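Local coordinates for protein HP0721 (Helicobacter pylori, PDB 2XRH) that is of unknown function, a secreted DUF1104 protein whose truncated, largely helical form holds nicotinic acid in a pocket, at residues K9-T14 / V32-E37; D18-A23 / H58-K63. All blocks are in the same frame, centred on the assembly; numbering follows the deposited sequence.

Contact 1 of 2, residues K9-T14 / V32-E37; sequences KDFSKT and VDYTKE
F11 of the N-terminal loop 9-14 packs on D33, Y34 and E37 of helix 31-44, docking a type I beta turn (F11 to T14) against the side of a helix in this strand-free, mainly helical DUF1104 region. At D33 the contact is peripheral: its CB lies 4.0 Å from CE2 of the F11 ring. One residue on, the ring sits close against the helix backbone, with F11 CE2 3.5 Å from Y34 N. The Y34 side chain adds a T-shaped stack. CD1 of Y34 stands over the centre of one F11 face, the ring centroids are 5.5 Å apart and the planes are inclined at 66°. Y34 OH makes a hydrogen bond with L19 O, which ties the helix to 16-21. T35, the next residue of the helix, belongs to the nicotinic acid pocket, and the Y34 side chain also comes near that ligand.

E37 CG packs 3.8 Å from F11 CB; the bend of this side chain at chi2 (72°) then turns CD toward the F11 carbonyl, 3.5 Å from F11 O. Both carboxylate oxygens lie by S12 CA; OE2 is in a salt bridge with R41 and OE1 takes a water. No direct hydrogen bond joins the segments; instead, that water accepts from F11 N at 3.1 Å and donates to E37 OE1 at 2.9 Å.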
loop_
_atom_site.group_PDB
_atom_site.type_symbol
_atom_site.label_atom_id
_atom_site.label_comp_id
_atom_site.label_asym_id
_atom_site.label_seq_id
_atom_site.Cartn_x
_atom_site.Cartn_y
_atom_site.Cartn_z
ATOM N N LYS A 9 12.477 -15.183 24.277
ATOM C CA LYS A 9 12.510 -14.280 23.122
ATOM C C LYS A 9 11.111 -14.239 22.531
ATOM O O LYS A 9 10.789 -14.951 21.570
ATOM C CB LYS A 9 13.531 -14.698 22.053
ATOM C CG LYS A 9 13.595 -13.735 20.840
ATOM C CD LYS A 9 14.426 -14.329 19.704
ATOM C CE LYS A 9 14.334 -13.498 18.422
ATOM N NZ LYS A 9 14.831 -12.109 18.604
ATOM N N ASP A 10 10.268 -13.413 23.127
ATOM C CA ASP A 10 8.915 -13.241 22.630
ATOM C C ASP A 10 8.322 -11.926 23.157
ATOM O O ASP A 10 9.026 -11.101 23.755
ATOM C CB ASP A 10 8.045 -14.475 22.982
ATOM C CG ASP A 10 7.859 -14.681 24.502
ATOM O OD1 ASP A 10 7.843 -13.700 25.293
ATOM O OD2 ASP A 10 7.723 -15.862 24.908
ATOM N N PHE A 11 7.029 -11.747 22.916
ATOM C CA PHE A 11 6.285 -10.561 23.293
ATOM C C PHE A 11 5.333 -10.879 24.431
ATOM O O PHE A 11 4.486 -10.069 24.770
ATOM C CB PHE A 11 5.478 -10.118 22.093
ATOM C CG PHE A 11 6.308 -9.764 20.901
ATOM C CD1 PHE A 11 6.984 -8.552 20.838
ATOM C CD2 PHE A 11 6.382 -10.637 19.817
ATOM C CE1 PHE A 11 7.704 -8.208 19.678
ATOM C CE2 PHE A 11 7.119 -10.330 18.702
ATOM C CZ PHE A 11 7.788 -9.130 18.637
ATOM N N SER A 12 5.486 -12.043 25.059
ATOM C CA SER A 12 4.561 -12.403 26.150
ATOM C C SER A 12 4.706 -11.509 27.413
ATOM O O SER A 12 3.768 -11.397 28.204
ATOM C CB SER A 12 4.732 -13.884 26.515
ATOM O OG SER A 12 6.060 -14.119 26.918
ATOM N N LYS A 13 5.861 -10.886 27.610
ATOM C CA LYS A 13 6.077 -10.016 28.777
ATOM C C LYS A 13 5.967 -8.522 28.465
ATOM O O LYS A 13 6.126 -7.674 29.343
ATOM C CB LYS A 13 7.437 -10.324 29.416
ATOM C CG LYS A 13 7.565 -11.736 30.002
ATOM C CD LYS A 13 6.583 -11.973 31.180
ATOM C CE LYS A 13 6.726 -13.386 31.797
ATOM N NZ LYS A 13 7.741 -13.418 32.916
ATOM N N THR A 14 5.702 -8.190 27.202
ATOM C CA THR A 14 5.633 -6.794 26.770
ATOM C C THR A 14 4.259 -6.238 27.112
ATOM O O THR A 14 3.256 -6.904 26.879
ATOM C CB THR A 14 5.900 -6.713 25.234
ATOM O OG1 THR A 14 7.155 -7.357 24.969
ATOM C CG2 THR A 14 5.943 -5.253 24.685
ATOM N N VAL A 32 5.000 -12.896 12.794
ATOM C CA VAL A 32 4.007 -13.907 13.148
ATOM C C VAL A 32 3.812 -13.948 14.676
ATOM O O VAL A 32 2.691 -13.952 15.166
ATOM C CB VAL A 32 4.377 -15.313 12.571
ATOM C CG1 VAL A 32 3.519 -16.415 13.175
ATOM C CG2 VAL A 32 4.210 -15.288 11.052
ATOM N N ASP A 33 4.893 -13.949 15.426
ATOM C CA ASP A 33 4.812 -13.937 16.864
ATOM C C ASP A 33 4.148 -12.666 17.380
ATOM O O ASP A 33 3.333 -12.711 18.285
ATOM C CB ASP A 33 6.198 -14.064 17.487
ATOM C CG ASP A 33 6.771 -15.488 17.399
ATOM O OD1 ASP A 33 6.050 -16.440 17.036
ATOM O OD2 ASP A 33 7.969 -15.635 17.683
ATOM N N TYR A 34 4.462 -11.531 16.772
ATOM C CA TYR A 34 3.829 -10.277 17.170
ATOM C C TYR A 34 2.328 -10.325 16.947
ATOM O O TYR A 34 1.549 -9.937 17.816
ATOM C CB TYR A 34 4.442 -9.150 16.356
ATOM C CG TYR A 34 3.897 -7.751 16.631
ATOM C CD1 TYR A 34 4.110 -7.098 17.813
ATOM C CD2 TYR A 34 3.225 -7.064 15.613
ATOM C CE1 TYR A 34 3.616 -5.794 18.026
ATOM C CE2 TYR A 34 2.758 -5.791 15.801
ATOM C CZ TYR A 34 2.939 -5.151 16.993
ATOM O OH TYR A 34 2.465 -3.869 17.174
ATOM N N THR A 35 1.918 -10.774 15.787
ATOM C CA THR A 35 0.513 -10.839 15.409
ATOM C C THR A 35 -0.239 -11.818 16.302
ATOM O O THR A 35 -1.318 -11.503 16.783
ATOM C CB THR A 35 0.393 -11.255 13.943
ATOM O OG1 THR A 35 1.099 -10.318 13.115
ATOM C CG2 THR A 35 -1.036 -11.361 13.477
ATOM N N LYS A 36 0.359 -12.982 16.570
ATOM C CA LYS A 36 -0.219 -13.919 17.530
ATOM C C LYS A 36 -0.391 -13.273 18.909
ATOM O O LYS A 36 -1.425 -13.475 19.546
ATOM C CB LYS A 36 0.607 -15.210 17.606
ATOM C CG LYS A 36 0.545 -16.054 16.333
ATOM C CD LYS A 36 1.456 -17.276 16.400
ATOM C CE LYS A 36 1.194 -18.181 15.207
ATOM N NZ LYS A 36 2.074 -19.422 15.223
ATOM N N GLU A 37 0.581 -12.514 19.376
ATOM C CA GLU A 37 0.483 -11.865 20.671
ATOM C C GLU A 37 -0.640 -10.817 20.688
ATOM O O GLU A 37 -1.432 -10.774 21.609
ATOM C CB GLU A 37 1.785 -11.261 21.138
ATOM C CG GLU A 37 1.736 -10.770 22.591
ATOM C CD GLU A 37 1.715 -11.913 23.626
ATOM O OE1 GLU A 37 2.194 -13.025 23.303
ATOM O OE2 GLU A 37 1.212 -11.699 24.739
HETATM O O HOH W 1 4.809 -13.871 22.235
#

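Contact 2 of 2, residues D18-A23 / H58-K63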
loop_
_atom_site.group_PDB
_atom_site.type_symbol
_atom_site.label_atom_id
_atom_site.label_comp_id
_atom_site.label_asym_id
_atom_site.label_seq_id
_atom_site.Cartn_x
_atom_site.Cartn_y
_atom_site.Cartn_z
ATOM N N ASP A 18 3.540 -0.975 24.960
ATOM C CA ASP A 18 4.741 -1.196 24.190
ATOM C C ASP A 18 4.475 -2.002 22.937
ATOM O O ASP A 18 5.144 -1.779 21.926
ATOM C CB ASP A 18 5.837 -1.827 25.059
ATOM C CG ASP A 18 6.403 -0.860 26.080
ATOM O OD1 ASP A 18 6.126 0.377 26.009
ATOM O OD2 ASP A 18 7.121 -1.354 26.974
ATOM N N LEU A 19 3.525 -2.933 22.957
ATOM C CA LEU A 19 3.166 -3.643 21.724
ATOM C C LEU A 19 2.571 -2.675 20.706
ATOM O O LEU A 19 2.873 -2.746 19.498
ATOM C CB LEU A 19 2.157 -4.761 21.975
ATOM C CG LEU A 19 2.653 -6.053 22.624
ATOM C CD1 LEU A 19 1.487 -7.004 22.906
ATOM C CD2 LEU A 19 3.723 -6.750 21.799
ATOM N N ALA A 20 1.697 -1.779 21.160
ATOM C CA ALA A 20 1.163 -0.761 20.248
ATOM C C ALA A 20 2.258 0.142 19.670
ATOM O O ALA A 20 2.263 0.407 18.459
ATOM C CB ALA A 20 0.104 0.072 20.921
ATOM N N LYS A 21 3.198 0.583 20.500
ATOM C CA LYS A 21 4.247 1.522 20.087
ATOM C C LYS A 21 5.210 0.963 19.034
ATOM O O LYS A 21 5.830 1.726 18.316
ATOM C CB LYS A 21 5.026 2.000 21.301
ATOM C CG LYS A 21 4.256 3.018 22.104
ATOM C CD LYS A 21 4.942 3.352 23.398
ATOM C CE LYS A 21 4.226 4.526 24.043
ATOM N NZ LYS A 21 4.854 4.928 25.304
ATOM N N MET A 22 5.295 -0.350 18.943
ATOM C CA MET A 22 6.190 -0.994 17.966
ATOM C C MET A 22 5.457 -1.294 16.653
ATOM O O MET A 22 6.055 -1.833 15.721
ATOM C CB MET A 22 6.870 -2.230 18.515
ATOM C CG MET A 22 5.971 -3.293 18.902
ATOM S SD MET A 22 6.877 -4.756 19.517
ATOM C CE MET A 22 7.419 -4.192 21.097
ATOM N N ALA A 23 4.177 -0.938 16.551
ATOM C CA ALA A 23 3.445 -1.194 15.306
ATOM C C ALA A 23 4.137 -0.534 14.131
ATOM O O ALA A 23 4.500 0.622 14.144
ATOM C CB ALA A 23 1.995 -0.730 15.382
ATOM N N HIS A 58 -3.060 1.435 14.799
ATOM C CA HIS A 58 -3.069 2.170 13.537
ATOM C C HIS A 58 -2.289 3.488 13.645
ATOM O O HIS A 58 -1.514 3.846 12.751
ATOM C CB HIS A 58 -4.512 2.470 13.095
ATOM C CG HIS A 58 -5.292 1.268 12.603
ATOM N ND1 HIS A 58 -4.737 0.262 11.841
ATOM C CD2 HIS A 58 -6.598 0.918 12.780
ATOM C CE1 HIS A 58 -5.648 -0.658 11.570
ATOM N NE2 HIS A 58 -6.793 -0.283 12.124
ATOM N N GLU A 59 -2.522 4.234 14.725
ATOM C CA GLU A 59 -1.844 5.515 14.922
ATOM C C GLU A 59 -0.351 5.350 15.006
ATOM O O GLU A 59 0.403 6.105 14.397
ATOM C CB GLU A 59 -2.384 6.248 16.132
ATOM C CG GLU A 59 -3.820 6.653 15.890
ATOM C CD GLU A 59 -4.405 7.488 16.996
ATOM O OE1 GLU A 59 -3.764 7.617 18.054
ATOM O OE2 GLU A 59 -5.519 8.022 16.796
ATOM N N TYR A 60 0.107 4.372 15.765
ATOM C CA TYR A 60 1.544 4.138 15.866
ATOM C C TYR A 60 2.142 3.608 14.554
ATOM O O TYR A 60 3.239 4.025 14.180
ATOM C CB TYR A 60 1.897 3.221 17.064
ATOM C CG TYR A 60 1.891 3.989 18.349
ATOM C CD1 TYR A 60 2.859 4.924 18.624
ATOM C CD2 TYR A 60 0.840 3.866 19.232
ATOM C CE1 TYR A 60 2.810 5.669 19.755
ATOM C CE2 TYR A 60 0.784 4.584 20.385
ATOM C CZ TYR A 60 1.767 5.503 20.635
ATOM O OH TYR A 60 1.745 6.290 21.738
ATOM N N ALA A 61 1.460 2.703 13.880
ATOM C CA ALA A 61 1.977 2.206 12.610
ATOM C C ALA A 61 2.138 3.414 11.680
ATOM O O ALA A 61 3.119 3.512 10.959
ATOM C CB ALA A 61 1.060 1.158 11.986
ATOM N N THR A 62 1.168 4.317 11.698
ATOM C CA THR A 62 1.219 5.488 10.818
ATOM C C THR A 62 2.437 6.373 11.135
ATOM O O THR A 62 3.260 6.685 10.270
ATOM C CB THR A 62 -0.096 6.253 10.896
ATOM O OG1 THR A 62 -1.133 5.425 10.376
ATOM C CG2 THR A 62 -0.022 7.558 10.082
ATOM N N LYS A 63 2.580 6.732 12.409
ATOM C CA LYS A 63 3.674 7.572 12.863
ATOM C C LYS A 63 5.029 6.960 12.594
ATOM O O LYS A 63 5.992 7.644 12.239
ATOM C CB LYS A 63 3.524 7.821 14.353
ATOM C CG LYS A 63 2.346 8.688 14.681
ATOM C CD LYS A 63 2.353 9.063 16.162
ATOM C CE LYS A 63 1.712 7.986 17.048
ATOM N NZ LYS A 63 1.070 8.565 18.278
#
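A23 and A61 meet at the close end of this contact, where the C-terminal end of helix 16-21 and the turn after it rest on helix 47-65. Their CA atoms are the nearest pair across the segments at 4.6 Å, an approach that two methyl side chains permit. A23 O receives a CA-H...O contact from A61 CA at 3.4 Å (angle at H 151°), and the CB atoms of the two alanines are 4.0 Å apart. The same carbonyl oxygen also accepts a hydrogen bond from N64 ND2, which bonds to K21 O as well. Buried A20 completes this tight part, its O 3.2 Å from Y60 CB.

Outward, burial falls away: Y60 is partly exposed and K21 exposed. Here a lysine methylene lies over an aromatic face, K21 CG being 4.0 Å from the centroid of the Y60 ring and 19° off the normal, a CH-pi arrangement. The two side chains run side by side, pointing the same way, with K21 CE 3.8 Å from Y60 OH. K21 extends beyond CG, and its ammonium forms a salt bridge with E17.

Inward, A20 touches F53 and A23 touches L57, both on helix 47-65, while A23 also meets Y34, so the end of helix 16-21 and the turn after it lie between helix 47-65 and Y34 of helix 31-44.

Overall arrangement
From the N terminus, the chain first supplies the 9-14 loop, then helix 16-21 and the turn through A23, before helices 31-44 and 47-65. Contact 1 closes a loop of 17 residues and contact 2 one of 34. Their segments alternate, so the two closures cross rather than nest: 18-23 lies inside the loop closed by contact 1, and 32-37 inside that closed by contact 2. The centres are 14 Å apart, yet the contacts touch directly: F11 CE1 packs 3.6 Å from M22 SD, and Y34 CE1 3.5 Å from M22 CG. Helix 16-21, with the turn through M22 and A23, links the N-terminal loop and helix 31-44 to helix 47-65.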